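PDB 4DVG: diaphanous protein from Entamoeba histolytica, which binds the small GTPase Rho1 in its GTP-bound state and, as a Diaphanous-related formin, probably links Rho signalling to actin filament formation. Local coordinates for residues I114-I119 / E130-C135; L242-N246 / S290-F294. One frame throughout, in Å; residues are numbered along the deposited sequence.

Contact 1 (I114-I119 / E130-C135)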
ATOM      1  N   ILE B 114      17.179  -0.102  11.302  1.00 64.61           N
ATOM      2  CA  ILE B 114      17.099  -1.467  10.828  1.00 63.76           C
ATOM      3  C   ILE B 114      17.305  -1.461   9.329  1.00 62.06           C
ATOM      4  O   ILE B 114      17.985  -2.324   8.779  1.00 66.37           O
ATOM      5  CB  ILE B 114      15.753  -2.102  11.191  1.00 53.14           C
ATOM      6  CG1 ILE B 114      15.827  -2.681  12.594  1.00 51.89           C
ATOM      7  CG2 ILE B 114      15.398  -3.209  10.236  1.00 45.42           C
ATOM      8  CD1 ILE B 114      14.488  -2.841  13.228  1.00 48.13           C
ATOM      9  N   TYR B 115      16.728  -0.465   8.680  1.00 51.47           N
ATOM     10  CA  TYR B 115      16.835  -0.332   7.243  1.00 51.47           C
ATOM     11  C   TYR B 115      18.299  -0.114   6.824  1.00 63.88           C
ATOM     12  O   TYR B 115      18.752  -0.673   5.819  1.00 63.16           O
ATOM     13  CB  TYR B 115      15.951   0.817   6.787  1.00 44.65           C
ATOM     14  CG  TYR B 115      15.928   1.048   5.302  1.00 52.24           C
ATOM     15  CD1 TYR B 115      15.988  -0.016   4.413  1.00 52.67           C
ATOM     16  CD2 TYR B 115      15.812   2.338   4.785  1.00 53.14           C
ATOM     17  CE1 TYR B 115      15.947   0.195   3.053  1.00 52.37           C
ATOM     18  CE2 TYR B 115      15.780   2.562   3.425  1.00 55.88           C
ATOM     19  CZ  TYR B 115      15.847   1.481   2.563  1.00 56.54           C
ATOM     20  OH  TYR B 115      15.813   1.691   1.210  1.00 56.43           O
ATOM     21  N   LYS B 116      19.043   0.680   7.597  1.00 62.55           N
ATOM     22  CA  LYS B 116      20.464   0.859   7.312  1.00 66.04           C
ATOM     23  C   LYS B 116      21.161  -0.497   7.366  1.00 67.99           C
ATOM     24  O   LYS B 116      21.838  -0.894   6.419  1.00 80.04           O
ATOM     25  CB  LYS B 116      21.118   1.870   8.277  1.00 65.75           C
ATOM     26  CG  LYS B 116      22.639   2.059   8.098  1.00 62.71           C
ATOM     27  CD  LYS B 116      23.148   3.441   8.561  1.00 63.13           C
ATOM     28  NZ  LYS B 116      25.105   2.574   9.667  1.00 80.69           N
ATOM     29  N   LYS B 117      20.983  -1.208   8.475  1.00 58.22           N
ATOM     30  CA  LYS B 117      21.570  -2.527   8.649  1.00 55.56           C
ATOM     31  C   LYS B 117      21.281  -3.408   7.439  1.00 58.78           C
ATOM     32  O   LYS B 117      22.138  -4.184   7.019  0.92 60.93           O
ATOM     33  CB  LYS B 117      21.025  -3.222   9.904  1.00 60.45           C
ATOM     34  CG  LYS B 117      21.804  -2.977  11.168  1.00 76.84           C
ATOM     35  CD  LYS B 117      21.175  -3.738  12.332  1.00 90.84           C
ATOM     36  CE  LYS B 117      20.680  -2.778  13.414  1.00 98.37           C
ATOM     37  NZ  LYS B 117      19.869  -3.460  14.473  1.00103.20           N
ATOM     38  N   LYS B 118      20.067  -3.302   6.895  1.00 52.03           N
ATOM     39  CA  LYS B 118      19.645  -4.187   5.826  1.00 58.58           C
ATOM     40  C   LYS B 118      20.328  -3.779   4.534  1.00 58.49           C
ATOM     41  O   LYS B 118      20.901  -4.621   3.837  1.00 59.10           O
ATOM     42  CB  LYS B 118      18.115  -4.181   5.635  1.00 62.94           C
ATOM     43  CG  LYS B 118      17.316  -4.849   6.730  1.00 60.05           C
ATOM     44  CD  LYS B 118      18.010  -6.090   7.268  1.00 61.97           C
ATOM     45  CE  LYS B 118      17.045  -6.864   8.160  1.00 69.35           C
ATOM     46  NZ  LYS B 118      17.726  -7.868   9.026  1.00 77.71           N
ATOM     47  N   ILE B 119      20.245  -2.490   4.218  1.00 51.77           N
ATOM     48  CA  ILE B 119      20.928  -1.918   3.058  1.00 56.52           C
ATOM     49  C   ILE B 119      22.402  -2.313   2.953  1.00 67.96           C
ATOM     50  O   ILE B 119      22.903  -2.549   1.850  1.00 74.79           O
ATOM     51  CB  ILE B 119      20.895  -0.393   3.075  1.00 55.34           C
ATOM     52  CG1 ILE B 119      19.506   0.133   2.731  1.00 57.32           C
ATOM     53  CG2 ILE B 119      21.883   0.147   2.090  1.00 56.28           C
ATOM     54  CD1 ILE B 119      19.446   1.651   2.722  1.00 62.49           C
ATOM     55  N   GLU B 130      15.109  -9.268   2.747  1.00 62.66           N
ATOM     56  CA  GLU B 130      15.099  -8.493   3.964  1.00 62.27           C
ATOM     57  C   GLU B 130      15.111  -6.992   3.645  1.00 63.36           C
ATOM     58  O   GLU B 130      14.365  -6.221   4.245  1.00 60.59           O
ATOM     59  CB  GLU B 130      16.231  -8.910   4.903  1.00 59.64           C
ATOM     60  CG  GLU B 130      15.983 -10.261   5.558  1.00 63.31           C
ATOM     61  CD  GLU B 130      17.070 -10.655   6.540  1.00 75.56           C
ATOM     62  OE1 GLU B 130      17.791  -9.762   7.038  1.00 76.84           O
ATOM     63  OE2 GLU B 130      17.211 -11.867   6.807  1.00 81.90           O
ATOM     64  N   GLU B 131      15.919  -6.578   2.671  1.00 66.83           N
ATOM     65  CA  GLU B 131      15.977  -5.159   2.337  1.00 62.72           C
ATOM     66  C   GLU B 131      14.635  -4.692   1.783  1.00 56.84           C
ATOM     67  O   GLU B 131      14.088  -3.684   2.224  1.00 54.92           O
ATOM     68  CB  GLU B 131      17.107  -4.853   1.348  1.00 65.01           C
ATOM     69  CG  GLU B 131      17.283  -3.356   1.087  1.00 65.46           C
ATOM     70  CD  GLU B 131      18.516  -3.014   0.253  1.00 73.70           C
ATOM     71  OE1 GLU B 131      19.610  -3.554   0.523  1.00 79.37           O
ATOM     72  OE2 GLU B 131      18.388  -2.186  -0.674  1.00 77.17           O
ATOM     73  N   ARG B 132      14.104  -5.449   0.828  1.00 55.13           N
ATOM     74  CA  ARG B 132      12.839  -5.115   0.190  1.00 48.42           C
ATOM     75  C   ARG B 132      11.631  -5.045   1.129  1.00 48.98           C
ATOM     76  O   ARG B 132      10.786  -4.175   0.934  1.00 50.14           O
ATOM     77  CB  ARG B 132      12.556  -6.047  -0.990  1.00 50.84           C
ATOM     78  CG  ARG B 132      13.542  -5.882  -2.131  1.00 58.95           C
ATOM     79  CD  ARG B 132      13.063  -6.572  -3.361  1.00 61.46           C
ATOM     80  NE  ARG B 132      14.091  -6.641  -4.388  1.00 61.63           N
ATOM     81  CZ  ARG B 132      14.039  -7.498  -5.405  1.00 66.04           C
ATOM     82  NH1 ARG B 132      13.006  -8.332  -5.499  1.00 62.55           N
ATOM     83  NH2 ARG B 132      15.006  -7.524  -6.319  1.00 55.98           N
ATOM     84  N   LYS B 133      11.536  -5.938   2.127  1.00 44.87           N
ATOM     85  CA  LYS B 133      10.453  -5.827   3.115  1.00 55.10           C
ATOM     86  C   LYS B 133      10.528  -4.467   3.799  1.00 55.50           C
ATOM     87  O   LYS B 133       9.501  -3.799   3.980  1.00 54.84           O
ATOM     88  CB  LYS B 133      10.463  -6.945   4.171  1.00 56.44           C
ATOM     89  CG  LYS B 133       9.614  -8.157   3.807  1.00 65.89           C
ATOM     90  CD  LYS B 133       8.230  -7.769   3.302  1.00 71.36           C
ATOM     91  CE  LYS B 133       7.431  -8.995   2.813  1.00 78.06           C
ATOM     92  NZ  LYS B 133       8.187  -9.954   1.910  1.00 76.75           N
ATOM     93  N   CYS B 134      11.749  -4.068   4.163  1.00 49.46           N
ATOM     94  CA  CYS B 134      11.990  -2.740   4.717  1.00 56.26           C
ATOM     95  C   CYS B 134      11.357  -1.627   3.886  1.00 51.07           C
ATOM     96  O   CYS B 134      10.675  -0.760   4.426  1.00 53.17           O
ATOM     97  CB  CYS B 134      13.486  -2.477   4.842  1.00 57.73           C
ATOM     98  SG  CYS B 134      14.139  -2.851   6.440  1.00 84.40           S
ATOM     99  N   CYS B 135      11.596  -1.645   2.580  1.00 38.10           N
ATOM    100  CA  CYS B 135      11.030  -0.627   1.720  1.00 41.89           C
ATOM    101  C   CYS B 135       9.540  -0.690   1.800  1.00 48.51           C
ATOM    102  O   CYS B 135       8.861   0.352   1.805  1.00 53.47           O
ATOM    103  CB  CYS B 135      11.453  -0.835   0.266  1.00 42.69           C
ATOM    104  SG  CYS B 135      13.204  -0.538   0.028  1.00 56.73           S
TER
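Two consecutive antiparallel helices of the GTPase-binding region, 108-120 and 127-141, form a helical hairpin of the armadillo-type stack, and this contact lies near its turn. The short axes approach to 8.9 Å at 146°, with K118 CA and E131 CA closest at 5.2 Å and Y115 CA 6.0 Å from C134 CA. Such tight spacing suits the small cysteine at the interface. C134 points toward the other helix, its CB 3.5 Å from Y115 CD1 and its SG 3.8 Å from K118 CG and 4.0 Å from I114 CG2. The t rotamer of Y115 swings its ring to the partner helix, where Y115 OH comes within 3.6 Å of C135 SG; the sulfurs of both C134 and C135 lie 5.1 Å from the ring centroid in oblique sulfur-aromatic contacts. E131 CG sits at the ring edge. L160 and L161 of helix 160-165 and I178 of helix 172-187 also touch Y115, tying the pair to the following helices. Toward the turn the chemistry becomes polar: K118 NZ forms a salt bridge with E130 OE1 at 2.7 Å and also bonds to the D79 carbonyl. E131 OE1, though 3.3 Å from I119 CA, pairs with R169, and its OE2 bonds to S167. The hairpin thus combines aromatic-sulfur packing with charged groups: E130 ties the two helices through K118, while the buried E131 ties its helix to S167 and R169.

Contact 2 (L242-N246 / S290-F294); sequences LVLIN and SINDF
Both segments are regular α-helix, with phi/psi near -60/-45 throughout; 242-246 lies inside helix 236-249, while 290-294 is the first modelled turn of the long helix 290-309. The two run nearly parallel, their short axes 10.0 Å apart and inclined by 21° (signed crossing +21°). The register pairs L242 with S290 (CA-CA 6.2 Å) and, one turn on, N246 with F294 (CA-CA 6.5 Å). L242 points toward the other helix in an m,t rotamer; its CB rests 3.7 Å from S290 CB, and its CD1 meets I291 CG1 at 4.0 Å, an apolar contact although the CA-CB bond of I291 points away. V243, at the margin, brings CG2 to 4.5 Å from S290 OG. L244 turns to helix 172-187, and I245 packs on F264 of helix 254-265. N246 then reaches across with chi1 -71° (m) and chi2 -19°: its ND2 donates to the backbone O of S290 at 2.9 Å with an N-H...O angle of 152°. That same S290 O accepts from F294 N at 3.2 Å in this first modelled turn. N246 ND2 also passes 4.1 Å from D293 CB, and N246 OD1 lies 3.7 Å from F294 CB, near the plane of the ring at its edge. F294, chi1 178° (t) and chi2 92°, carries its ring to L269 and L273 of helix 269-277. Near-parallel packing of helices separated by intervening helices is characteristic of an armadillo-like α-solenoid, here in the FH3 region, where helix 290-309, the last one modelled, settles beside helix 236-249.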
ATOM      1  N   LEU B 242      10.684  14.767 -12.215  1.00 50.53           N
ATOM      2  CA  LEU B 242      10.509  16.142 -12.644  1.00 52.59           C
ATOM      3  C   LEU B 242      10.016  17.037 -11.510  1.00 56.45           C
ATOM      4  O   LEU B 242      10.487  18.154 -11.340  1.00 56.26           O
ATOM      5  CB  LEU B 242       9.578  16.210 -13.850  1.00 51.87           C
ATOM      6  CG  LEU B 242      10.365  15.751 -15.081  1.00 55.12           C
ATOM      7  CD1 LEU B 242       9.496  15.327 -16.250  1.00 56.34           C
ATOM      8  CD2 LEU B 242      11.330  16.869 -15.479  1.00 55.11           C
ATOM      9  N   VAL B 243       9.066  16.542 -10.733  1.00 59.51           N
ATOM     10  CA  VAL B 243       8.510  17.335  -9.656  1.00 54.13           C
ATOM     11  C   VAL B 243       9.586  17.671  -8.642  1.00 50.90           C
ATOM     12  O   VAL B 243       9.676  18.797  -8.174  1.00 46.81           O
ATOM     13  CB  VAL B 243       7.339  16.622  -8.982  1.00 56.88           C
ATOM     14  CG1 VAL B 243       6.886  17.405  -7.793  1.00 53.44           C
ATOM     15  CG2 VAL B 243       6.194  16.425  -9.974  1.00 53.69           C
ATOM     16  N   LEU B 244      10.432  16.701  -8.330  1.00 46.82           N
ATOM     17  CA  LEU B 244      11.531  16.932  -7.390  1.00 46.77           C
ATOM     18  C   LEU B 244      12.524  17.983  -7.913  1.00 54.24           C
ATOM     19  O   LEU B 244      12.995  18.853  -7.171  1.00 64.52           O
ATOM     20  CB  LEU B 244      12.282  15.624  -7.111  1.00 43.10           C
ATOM     21  CG  LEU B 244      13.434  15.837  -6.144  1.00 41.62           C
ATOM     22  CD1 LEU B 244      12.852  16.478  -4.915  1.00 42.49           C
ATOM     23  CD2 LEU B 244      14.176  14.546  -5.821  1.00 38.46           C
ATOM     24  N   ILE B 245      12.847  17.883  -9.196  1.00 43.90           N
ATOM     25  CA  ILE B 245      13.821  18.760  -9.807  1.00 42.91           C
ATOM     26  C   ILE B 245      13.322  20.181  -9.755  1.00 49.84           C
ATOM     27  O   ILE B 245      14.006  21.058  -9.235  1.00 47.94           O
ATOM     28  CB  ILE B 245      14.149  18.354 -11.251  1.00 41.17           C
ATOM     29  CG1 ILE B 245      15.093  17.151 -11.243  1.00 40.08           C
ATOM     30  CG2 ILE B 245      14.843  19.488 -11.978  1.00 49.54           C
ATOM     31  CD1 ILE B 245      14.974  16.312 -12.514  1.00 41.78           C
ATOM     32  N   ASN B 246      12.124  20.395 -10.273  1.00 43.36           N
ATOM     33  CA  ASN B 246      11.491  21.697 -10.212  1.00 49.03           C
ATOM     34  C   ASN B 246      11.357  22.269  -8.801  1.00 55.05           C
ATOM     35  O   ASN B 246      11.493  23.475  -8.617  1.00 62.43           O
ATOM     36  CB  ASN B 246      10.161  21.705 -10.975  1.00 47.91           C
ATOM     37  CG  ASN B 246      10.378  21.639 -12.475  1.00 61.97           C
ATOM     38  OD1 ASN B 246      11.483  21.937 -12.948  1.00 55.04           O
ATOM     39  ND2 ASN B 246       9.345  21.243 -13.232  1.00 52.11           N
ATOM     40  N   SER B 290       5.489  19.843 -16.511  1.00 79.39           N
ATOM     41  CA  SER B 290       6.682  19.960 -15.680  1.00 83.27           C
ATOM     42  C   SER B 290       7.880  20.371 -16.521  1.00 82.31           C
ATOM     43  O   SER B 290       8.716  21.157 -16.080  1.00 81.64           O
ATOM     44  CB  SER B 290       6.987  18.648 -14.960  1.00 84.35           C
ATOM     45  OG  SER B 290       6.001  18.364 -13.990  1.00 86.38           O
ATOM     46  N   ILE B 291       7.964  19.822 -17.727  1.00 79.62           N
ATOM     47  CA  ILE B 291       9.043  20.167 -18.632  1.00 71.42           C
ATOM     48  C   ILE B 291       8.885  21.613 -19.092  1.00 72.55           C
ATOM     49  O   ILE B 291       9.844  22.384 -19.059  1.00 69.04           O
ATOM     50  CB  ILE B 291       9.112  19.223 -19.836  1.00 73.71           C
ATOM     51  CG1 ILE B 291       9.489  17.812 -19.377  1.00 72.71           C
ATOM     52  CG2 ILE B 291      10.125  19.721 -20.835  1.00 73.25           C
ATOM     53  CD1 ILE B 291       9.590  16.806 -20.508  1.00 73.64           C
ATOM     54  N   ASN B 292       7.679  22.000 -19.499  1.00 72.81           N
ATOM     55  CA  ASN B 292       7.466  23.401 -19.844  1.00 74.10           C
ATOM     56  C   ASN B 292       7.843  24.333 -18.682  1.00 76.01           C
ATOM     57  O   ASN B 292       8.422  25.398 -18.898  1.00 79.37           O
ATOM     58  CB  ASN B 292       6.036  23.665 -20.331  1.00 77.00           C
ATOM     59  CG  ASN B 292       5.812  23.208 -21.760  1.00 86.84           C
ATOM     60  OD1 ASN B 292       6.768  22.872 -22.461  1.00 88.88           O
ATOM     61  ND2 ASN B 292       4.544  23.190 -22.202  1.00 89.67           N
ATOM     62  N   ASP B 293       7.534  23.922 -17.455  1.00 68.58           N
ATOM     63  CA  ASP B 293       7.725  24.797 -16.309  1.00 66.56           C
ATOM     64  C   ASP B 293       9.197  25.092 -16.179  1.00 68.78           C
ATOM     65  O   ASP B 293       9.587  26.241 -15.955  1.00 72.33           O
ATOM     66  CB  ASP B 293       7.186  24.179 -15.009  1.00 71.27           C
ATOM     67  CG  ASP B 293       5.657  24.180 -14.942  1.00 93.19           C
ATOM     68  OD1 ASP B 293       4.994  24.817 -15.805  1.00 98.50           O
ATOM     69  OD2 ASP B 293       5.117  23.538 -14.015  1.00 99.37           O
ATOM     70  N   PHE B 294       9.999  24.042 -16.336  1.00 61.94           N
ATOM     71  CA  PHE B 294      11.443  24.137 -16.255  1.00 59.02           C
ATOM     72  C   PHE B 294      11.969  25.188 -17.227  1.00 62.86           C
ATOM     73  O   PHE B 294      12.681  26.100 -16.827  0.77 60.80           O
ATOM     74  CB  PHE B 294      12.101  22.776 -16.531  1.00 57.20           C
ATOM     75  CG  PHE B 294      13.598  22.824 -16.507  1.00 52.15           C
ATOM     76  CD1 PHE B 294      14.293  22.558 -15.343  1.00 52.73           C
ATOM     77  CD2 PHE B 294      14.311  23.173 -17.643  1.00 52.82           C
ATOM     78  CE1 PHE B 294      15.683  22.628 -15.315  1.00 55.24           C
ATOM     79  CE2 PHE B 294      15.695  23.248 -17.626  1.00 48.44           C
ATOM     80  CZ  PHE B 294      16.386  22.978 -16.471  1.00 50.99           C
TER

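In the fold
Contacts 1 and 2 lie on opposite sides of the chain's centre, their own centres 31 Å apart and their nearest atoms about 15 Å apart. Contact 1, in the GTPase-binding region, joins consecutive helices and is buried; contact 2, in the FH3 region, joins segments with 43 residues between them and is partly open. They share no helix, yet helix 172-187 touches a segment of each: Y115, R132 and C135 in one, and in the other L244, which takes no part in contact 2 itself. Their packing differs in direction, antiparallel against near-parallel, and in chemistry: side-chain charge pairing and sulfur-aromatic packing in the first, a hydrogen bond from a side-chain carboxamide to a backbone carbonyl beside aliphatic contacts in the second.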